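Side-chain contacts in Non-reducing end beta-L-arabinofuranosidase (Bacteroides thetaiotaomicron, PDB 5MQO), which is probably a glycoside hydrolase of family GH127, an aceric acidase acting on plant pectin: residues Y509-N514 and L604-E609; K633-E638 and D673-P678. All coordinates share one frame; numbering follows the deposited sequence.

Interaction 1. Residues Y509-N514 and L604-E609; sequences YPWEGN and LVYCLE
Pro510 and Trp511 meet Leu604 and Tyr606 where the connection of a β-hairpin, between strands 500-506 and 514-521, packs on strand 604-609. The hairpin falls in the range of the GH127 middle domain and the strand in that of the C-terminal domain, so this is a buried joint between two β-rich parts of the enzyme. The chain turns sharply at a cis peptide bond between Tyr509 and Pro510, a conformation that proline tolerates better than other residues, and the backbone angles of the pair resemble those of a type VIa turn. Pro510 then presents its ring to the strand, with CG 4.1 Å from Leu604 CD1. The same CG lies 4.2 Å above the plane of the Trp511 ring, over its centre, so the proline backs one face of the indole as well as touching the leucine.

Trp511 starts out pointing away from the strand, yet its first torsion (chi1 -51°) sets CG beside the backbone N, and the long, flat indole brings its six-membered ring back to the contact. CZ3 makes a tight approach of 3.3 Å to Leu604 CD1, the methyl coming in obliquely. Leucine suits this place because its extended chain (chi2 179°) carries that one methyl to both proline and indole. Phe50 also meets the indole, and Arg601 NH1 binds the Trp511 carbonyl oxygen, adding a polar tie to the joint. At the indole edge, close to its plane, Tyr606 OH stands 4.2 Å from Trp511 CZ3, while that buried hydroxyl hydrogen-bonds to the carbonyl oxygen of Val643.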
ATOM      1  N   TYR A 509      -1.290 -13.131  13.830  1.00 64.62           N
ATOM      2  CA  TYR A 509      -1.023 -12.767  12.421  1.00 63.29           C
ATOM      3  C   TYR A 509      -0.251 -11.444  12.376  1.00 62.55           C
ATOM      4  O   TYR A 509      -0.491 -10.576  13.222  1.00 64.09           O
ATOM      5  CB  TYR A 509      -2.364 -12.610  11.671  1.00 63.11           C
ATOM      6  CG  TYR A 509      -2.335 -12.720  10.153  1.00 63.71           C
ATOM      7  CD1 TYR A 509      -2.501 -13.949   9.506  1.00 63.42           C
ATOM      8  CD2 TYR A 509      -2.191 -11.600   9.366  1.00 61.81           C
ATOM      9  CE1 TYR A 509      -2.498 -14.038   8.117  1.00 62.97           C
ATOM     10  CE2 TYR A 509      -2.185 -11.695   7.984  1.00 62.59           C
ATOM     11  CZ  TYR A 509      -2.335 -12.905   7.358  1.00 61.37           C
ATOM     12  OH  TYR A 509      -2.315 -12.945   5.977  1.00 59.25           O
ATOM     13  N   PRO A 510       0.706 -11.286  11.462  1.00 59.11           N
ATOM     14  CA  PRO A 510       1.107 -12.261  10.451  1.00 59.14           C
ATOM     15  C   PRO A 510       2.013 -13.423  10.925  1.00 59.42           C
ATOM     16  O   PRO A 510       2.381 -14.270  10.102  1.00 57.02           O
ATOM     17  CB  PRO A 510       1.884 -11.388   9.471  1.00 59.18           C
ATOM     18  CG  PRO A 510       2.588 -10.426  10.370  1.00 59.67           C
ATOM     19  CD  PRO A 510       1.644 -10.157  11.523  1.00 59.59           C
ATOM     20  N   TRP A 511       2.351 -13.477  12.217  1.00 59.04           N
ATOM     21  CA  TRP A 511       3.316 -14.450  12.700  1.00 57.44           C
ATOM     22  C   TRP A 511       2.747 -15.853  12.701  1.00 59.36           C
ATOM     23  O   TRP A 511       3.500 -16.792  12.553  1.00 60.15           O
ATOM     24  CB  TRP A 511       3.853 -14.070  14.068  1.00 56.75           C
ATOM     25  CG  TRP A 511       4.360 -12.665  14.139  1.00 58.21           C
ATOM     26  CD1 TRP A 511       3.998 -11.722  15.041  1.00 60.21           C
ATOM     27  CD2 TRP A 511       5.295 -12.033  13.260  1.00 59.98           C
ATOM     28  NE1 TRP A 511       4.640 -10.535  14.787  1.00 59.58           N
ATOM     29  CE2 TRP A 511       5.446 -10.704  13.699  1.00 60.38           C
ATOM     30  CE3 TRP A 511       6.023 -12.461  12.140  1.00 60.30           C
ATOM     31  CZ2 TRP A 511       6.298  -9.800  13.069  1.00 61.89           C
ATOM     32  CZ3 TRP A 511       6.867 -11.562  11.513  1.00 60.66           C
ATOM     33  CH2 TRP A 511       7.008 -10.248  11.984  1.00 61.06           C
ATOM     34  N   GLU A 512       1.428 -15.988  12.858  1.00 62.38           N
ATOM     35  CA  GLU A 512       0.720 -17.282  12.830  1.00 63.75           C
ATOM     36  C   GLU A 512      -0.592 -17.108  12.106  1.00 61.44           C
ATOM     37  O   GLU A 512      -1.111 -15.995  12.013  1.00 62.43           O
ATOM     38  CB  GLU A 512       0.431 -17.789  14.243  1.00 67.75           C
ATOM     39  CG  GLU A 512       1.664 -17.874  15.137  1.00 73.62           C
ATOM     40  CD  GLU A 512       1.383 -18.479  16.508  1.00 77.24           C
ATOM     41  OE1 GLU A 512       0.822 -17.787  17.399  1.00 73.39           O
ATOM     42  OE2 GLU A 512       1.765 -19.657  16.697  1.00 81.88           O
ATOM     43  N   GLY A 513      -1.141 -18.208  11.619  1.00 60.65           N
ATOM     44  CA  GLY A 513      -2.305 -18.172  10.733  1.00 61.78           C
ATOM     45  C   GLY A 513      -3.608 -18.561  11.407  1.00 63.17           C
ATOM     46  O   GLY A 513      -4.483 -19.107  10.728  1.00 64.92           O
ATOM     47  N   ASN A 514      -3.747 -18.279  12.709  1.00 61.46           N
ATOM     48  CA  ASN A 514      -4.957 -18.620  13.459  1.00 63.84           C
ATOM     49  C   ASN A 514      -5.728 -17.385  13.797  1.00 61.76           C
ATOM     50  O   ASN A 514      -5.229 -16.542  14.542  1.00 61.61           O
ATOM     51  CB  ASN A 514      -4.615 -19.327  14.769  1.00 69.54           C
ATOM     52  CG  ASN A 514      -3.789 -20.568  14.553  1.00 75.98           C
ATOM     53  OD1 ASN A 514      -4.154 -21.442  13.758  1.00 82.16           O
ATOM     54  ND2 ASN A 514      -2.643 -20.639  15.224  1.00 80.37           N
ATOM     55  N   LEU A 604       4.403 -12.382   4.387  1.00 47.96           N
ATOM     56  CA  LEU A 604       5.668 -11.653   4.473  1.00 50.17           C
ATOM     57  C   LEU A 604       6.686 -12.222   3.522  1.00 49.68           C
ATOM     58  O   LEU A 604       6.968 -13.410   3.538  1.00 54.20           O
ATOM     59  CB  LEU A 604       6.239 -11.680   5.888  1.00 51.42           C
ATOM     60  CG  LEU A 604       5.360 -11.009   6.955  1.00 53.32           C
ATOM     61  CD1 LEU A 604       6.018 -11.119   8.321  1.00 53.93           C
ATOM     62  CD2 LEU A 604       5.050  -9.548   6.646  1.00 54.18           C
ATOM     63  N   VAL A 605       7.242 -11.365   2.691  1.00 50.19           N
ATOM     64  CA  VAL A 605       8.423 -11.704   1.884  1.00 49.49           C
ATOM     65  C   VAL A 605       9.603 -11.615   2.819  1.00 48.85           C
ATOM     66  O   VAL A 605       9.723 -10.649   3.592  1.00 48.29           O
ATOM     67  CB  VAL A 605       8.589 -10.716   0.702  1.00 48.29           C
ATOM     68  CG1 VAL A 605       9.918 -10.913  -0.037  1.00 47.75           C
ATOM     69  CG2 VAL A 605       7.388 -10.862  -0.216  1.00 47.13           C
ATOM     70  N   TYR A 606      10.445 -12.632   2.778  1.00 48.57           N
ATOM     71  CA  TYR A 606      11.645 -12.624   3.591  1.00 50.79           C
ATOM     72  C   TYR A 606      12.859 -12.227   2.758  1.00 50.58           C
ATOM     73  O   TYR A 606      12.856 -12.325   1.524  1.00 49.15           O
ATOM     74  CB  TYR A 606      11.850 -13.979   4.277  1.00 51.25           C
ATOM     75  CG  TYR A 606      11.095 -14.089   5.584  1.00 51.58           C
ATOM     76  CD1 TYR A 606       9.716 -14.316   5.599  1.00 52.35           C
ATOM     77  CD2 TYR A 606      11.748 -13.951   6.790  1.00 50.62           C
ATOM     78  CE1 TYR A 606       9.010 -14.390   6.786  1.00 51.59           C
ATOM     79  CE2 TYR A 606      11.069 -14.045   7.981  1.00 53.12           C
ATOM     80  CZ  TYR A 606       9.692 -14.264   7.979  1.00 53.36           C
ATOM     81  OH  TYR A 606       8.991 -14.342   9.157  1.00 53.78           O
ATOM     82  N   CYS A 607      13.895 -11.794   3.474  1.00 52.75           N
ATOM     83  CA  CYS A 607      15.194 -11.457   2.893  1.00 53.86           C
ATOM     84  C   CYS A 607      16.307 -11.926   3.779  1.00 54.00           C
ATOM     85  O   CYS A 607      16.057 -12.377   4.892  1.00 55.97           O
ATOM     86  CB  CYS A 607      15.314  -9.942   2.752  1.00 55.25           C
ATOM     87  SG  CYS A 607      15.402  -9.053   4.315  1.00 52.82           S
ATOM     88  N   LEU A 608      17.531 -11.793   3.269  1.00 55.16           N
ATOM     89  CA  LEU A 608      18.780 -12.093   3.991  1.00 56.01           C
ATOM     90  C   LEU A 608      19.663 -10.846   4.077  1.00 55.61           C
ATOM     91  O   LEU A 608      19.919 -10.229   3.038  1.00 56.50           O
ATOM     92  CB  LEU A 608      19.542 -13.204   3.261  1.00 57.09           C
ATOM     93  CG  LEU A 608      20.948 -13.596   3.757  1.00 59.24           C
ATOM     94  CD1 LEU A 608      20.941 -14.036   5.212  1.00 59.45           C
ATOM     95  CD2 LEU A 608      21.542 -14.713   2.904  1.00 60.44           C
ATOM     96  N   GLU A 609      20.101 -10.477   5.299  1.00 56.68           N
ATOM     97  CA  GLU A 609      21.124  -9.414   5.529  1.00 55.29           C
ATOM     98  C   GLU A 609      22.464 -10.017   5.927  1.00 53.45           C
ATOM     99  O   GLU A 609      22.496 -11.094   6.477  1.00 50.93           O
ATOM    100  CB  GLU A 609      20.718  -8.440   6.623  1.00 55.46           C
ATOM    101  CG  GLU A 609      19.396  -7.782   6.395  1.00 57.59           C
ATOM    102  CD  GLU A 609      19.246  -6.476   7.130  1.00 59.84           C
ATOM    103  OE1 GLU A 609      18.479  -6.429   8.102  1.00 64.00           O
ATOM    104  OE2 GLU A 609      19.869  -5.482   6.717  1.00 62.72           O
TER

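Interaction 2. Residues K633-E638 and D673-P678; sequences KKTTIE and DIRLIP
Thr635 meets the guanidinium of Arg675, and Ile637 meets Ile677; both pairs reach over strand 640-651, which runs between the two segments. In the first pair the guanidinium is approached at its edge, in its own plane, by the threonine methyl: Thr635 CG2 lies 3.3 Å from Arg675 NH1. Thr635 OG1 is also near, 3.5 Å from Arg675 NH1, but the touch is van der Waals packing. The arginine chain leaves the backbone extended and then bends at chi3 (67°), which swings its head toward the threonine. Arg675 also rests on Ala644 of the middle strand, a small residue that suits a place under the arginine chain, and its NE has a weak, long ion pair with Asp612.

The apolar pair is buried. Ile637 CD1 and Ile677 CD1 are 4.2 Å apart, and the two side chains cross at about a right angle and meet through these methyls. Branched isoleucines suit β-strands and reach far enough to meet across an intervening chain. Ile637 also packs on Ile642 of the middle strand.

The CA atoms of Thr635 and Ile677, the nearest pair, are 9.4 Å apart, too far for direct strand pairing but natural for next-but-one neighbours. Strands 631-637, 640-651 and 670-678 follow one another in sequence and pair antiparallel through the middle one, forming a β-meander in the C-terminal domain.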
ATOM      1  N   LYS A 633      11.553 -18.766  14.442  1.00 65.12           N
ATOM      2  CA  LYS A 633      12.080 -18.473  15.777  1.00 67.61           C
ATOM      3  C   LYS A 633      11.811 -17.019  16.048  1.00 66.70           C
ATOM      4  O   LYS A 633      12.280 -16.182  15.292  1.00 66.05           O
ATOM      5  CB  LYS A 633      13.594 -18.663  15.837  1.00 69.54           C
ATOM      6  CG  LYS A 633      14.033 -20.107  15.884  1.00 76.01           C
ATOM      7  CD  LYS A 633      14.933 -20.334  17.083  1.00 83.77           C
ATOM      8  CE  LYS A 633      15.329 -21.796  17.236  1.00 90.03           C
ATOM      9  NZ  LYS A 633      15.706 -22.086  18.655  1.00 94.41           N
ATOM     10  N   LYS A 634      11.068 -16.701  17.102  1.00 68.01           N
ATOM     11  CA  LYS A 634      10.863 -15.298  17.473  1.00 70.35           C
ATOM     12  C   LYS A 634      12.233 -14.695  17.819  1.00 69.33           C
ATOM     13  O   LYS A 634      13.038 -15.386  18.418  1.00 67.44           O
ATOM     14  CB  LYS A 634       9.867 -15.171  18.635  1.00 73.02           C
ATOM     15  CG  LYS A 634       8.407 -15.459  18.260  1.00 78.46           C
ATOM     16  CD  LYS A 634       7.467 -15.429  19.482  1.00 84.20           C
ATOM     17  CE  LYS A 634       5.990 -15.732  19.185  1.00 85.78           C
ATOM     18  NZ  LYS A 634       5.284 -14.705  18.353  1.00 86.77           N
ATOM     19  N   THR A 635      12.531 -13.476  17.350  1.00 70.25           N
ATOM     20  CA  THR A 635      13.701 -12.683  17.834  1.00 73.55           C
ATOM     21  C   THR A 635      13.353 -11.187  17.825  1.00 74.10           C
ATOM     22  O   THR A 635      12.282 -10.811  17.349  1.00 75.87           O
ATOM     23  CB  THR A 635      15.043 -12.915  17.055  1.00 75.39           C
ATOM     24  OG1 THR A 635      14.914 -12.423  15.721  1.00 74.76           O
ATOM     25  CG2 THR A 635      15.545 -14.437  17.085  1.00 75.00           C
ATOM     26  N   THR A 636      14.237 -10.345  18.367  1.00 73.56           N
ATOM     27  CA  THR A 636      13.907  -8.935  18.662  1.00 72.81           C
ATOM     28  C   THR A 636      14.799  -7.956  17.888  1.00 73.25           C
ATOM     29  O   THR A 636      16.023  -8.146  17.859  1.00 73.00           O
ATOM     30  CB  THR A 636      14.056  -8.648  20.169  1.00 70.62           C
ATOM     31  OG1 THR A 636      13.198  -9.520  20.900  1.00 68.03           O
ATOM     32  CG2 THR A 636      13.665  -7.232  20.490  1.00 71.82           C
ATOM     33  N   ILE A 637      14.196  -6.939  17.251  1.00 69.81           N
ATOM     34  CA  ILE A 637      14.967  -5.857  16.595  1.00 69.30           C
ATOM     35  C   ILE A 637      14.294  -4.538  16.914  1.00 69.80           C
ATOM     36  O   ILE A 637      13.088  -4.371  16.699  1.00 71.15           O
ATOM     37  CB  ILE A 637      15.117  -6.004  15.043  1.00 67.34           C
ATOM     38  CG1 ILE A 637      15.739  -7.353  14.665  1.00 66.49           C
ATOM     39  CG2 ILE A 637      16.014  -4.896  14.480  1.00 66.67           C
ATOM     40  CD1 ILE A 637      15.679  -7.701  13.195  1.00 65.71           C
ATOM     41  N   GLU A 638      15.083  -3.600  17.413  1.00 70.69           N
ATOM     42  CA  GLU A 638      14.560  -2.360  17.965  1.00 72.62           C
ATOM     43  C   GLU A 638      13.277  -2.603  18.750  1.00 73.42           C
ATOM     44  O   GLU A 638      12.261  -1.966  18.469  1.00 76.35           O
ATOM     45  CB  GLU A 638      14.315  -1.341  16.864  1.00 73.69           C
ATOM     46  CG  GLU A 638      15.559  -0.988  16.056  1.00 76.20           C
ATOM     47  CD  GLU A 638      16.350   0.178  16.615  1.00 76.06           C
ATOM     48  OE1 GLU A 638      15.752   1.204  17.034  1.00 74.98           O
ATOM     49  OE2 GLU A 638      17.590   0.060  16.596  1.00 77.27           O
ATOM     50  N   ASP A 673      25.091 -21.647   8.412  1.00 65.34           N
ATOM     51  CA  ASP A 673      23.890 -21.246   9.125  1.00 68.47           C
ATOM     52  C   ASP A 673      23.567 -19.830   8.633  1.00 68.95           C
ATOM     53  O   ASP A 673      24.454 -18.947   8.613  1.00 67.82           O
ATOM     54  CB  ASP A 673      24.077 -21.258  10.676  1.00 68.79           C
ATOM     55  CG  ASP A 673      24.257 -22.690  11.285  1.00 68.79           C
ATOM     56  OD1 ASP A 673      24.318 -23.690  10.540  1.00 68.99           O
ATOM     57  OD2 ASP A 673      24.358 -22.808  12.533  1.00 65.54           O
ATOM     58  N   ILE A 674      22.312 -19.646   8.206  1.00 68.78           N
ATOM     59  CA  ILE A 674      21.764 -18.335   7.873  1.00 65.73           C
ATOM     60  C   ILE A 674      20.510 -18.118   8.691  1.00 65.50           C
ATOM     61  O   ILE A 674      19.891 -19.055   9.197  1.00 64.20           O
ATOM     62  CB  ILE A 674      21.429 -18.185   6.370  1.00 65.49           C
ATOM     63  CG1 ILE A 674      20.351 -19.184   5.909  1.00 66.61           C
ATOM     64  CG2 ILE A 674      22.679 -18.375   5.519  1.00 65.78           C
ATOM     65  CD1 ILE A 674      19.722 -18.808   4.585  1.00 66.88           C
ATOM     66  N   ARG A 675      20.136 -16.859   8.795  1.00 68.57           N
ATOM     67  CA  ARG A 675      18.859 -16.483   9.344  1.00 68.91           C
ATOM     68  C   ARG A 675      18.209 -15.458   8.402  1.00 67.69           C
ATOM     69  O   ARG A 675      18.839 -14.457   8.026  1.00 69.80           O
ATOM     70  CB  ARG A 675      19.093 -15.944  10.739  1.00 71.36           C
ATOM     71  CG  ARG A 675      17.948 -15.152  11.286  1.00 74.18           C
ATOM     72  CD  ARG A 675      18.041 -14.980  12.779  1.00 76.82           C
ATOM     73  NE  ARG A 675      19.163 -14.155  13.215  1.00 76.75           N
ATOM     74  CZ  ARG A 675      19.215 -13.535  14.395  1.00 80.38           C
ATOM     75  NH1 ARG A 675      18.197 -13.607  15.264  1.00 80.52           N
ATOM     76  NH2 ARG A 675      20.287 -12.818  14.708  1.00 81.82           N
ATOM     77  N   LEU A 676      16.966 -15.728   7.998  1.00 65.58           N
ATOM     78  CA  LEU A 676      16.171 -14.779   7.196  1.00 63.20           C
ATOM     79  C   LEU A 676      15.283 -13.934   8.093  1.00 62.50           C
ATOM     80  O   LEU A 676      14.757 -14.439   9.082  1.00 62.94           O
ATOM     81  CB  LEU A 676      15.322 -15.529   6.181  1.00 60.63           C
ATOM     82  CG  LEU A 676      16.112 -16.461   5.247  1.00 61.16           C
ATOM     83  CD1 LEU A 676      15.223 -17.071   4.164  1.00 60.84           C
ATOM     84  CD2 LEU A 676      17.265 -15.725   4.589  1.00 62.07           C
ATOM     85  N   ILE A 677      15.145 -12.647   7.775  1.00 62.40           N
ATOM     86  CA  ILE A 677      14.189 -11.766   8.475  1.00 63.67           C
ATOM     87  C   ILE A 677      13.227 -11.158   7.465  1.00 61.89           C
ATOM     88  O   ILE A 677      13.492 -11.196   6.254  1.00 64.13           O
ATOM     89  CB  ILE A 677      14.868 -10.626   9.292  1.00 65.28           C
ATOM     90  CG1 ILE A 677      15.581  -9.619   8.383  1.00 68.23           C
ATOM     91  CG2 ILE A 677      15.837 -11.190  10.324  1.00 64.48           C
ATOM     92  CD1 ILE A 677      15.819  -8.283   9.052  1.00 71.25           C
ATOM     93  N   PRO A 678      12.113 -10.593   7.941  1.00 59.27           N
ATOM     94  CA  PRO A 678      11.169 -10.008   7.001  1.00 58.70           C
ATOM     95  C   PRO A 678      11.770  -8.816   6.289  1.00 55.61           C
ATOM     96  O   PRO A 678      12.519  -8.048   6.900  1.00 56.89           O
ATOM     97  CB  PRO A 678      10.014  -9.555   7.899  1.00 59.48           C
ATOM     98  CG  PRO A 678      10.121 -10.432   9.095  1.00 60.46           C
ATOM     99  CD  PRO A 678      11.597 -10.508   9.308  1.00 60.26           C
TER

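Overall arrangement
Interactions 1 and 2 have centres 10 Å apart and share one sheet, in which strands 604-609 and 670-678 are antiparallel neighbours. They join most plainly at Cys607 and Ile677, where Cys607 N lies 2.9 Å from Ile677 O in a probable backbone hydrogen bond; Tyr606 packs there as well. Close by, Glu609 OE1, salt-bridged to Arg685, packs 3.4 Å from Ile677 CD1. Strand 640-651 joins them too: it lies between the segments of interaction 2, and its Ile642 and Val643 touch Trp511 of interaction 1. A salt bridge from Lys634 to Asp508, just before segment 509-514, adds a further tie. Interaction 1 thus docks the hairpin on the sheet, and interaction 2 is packing within it.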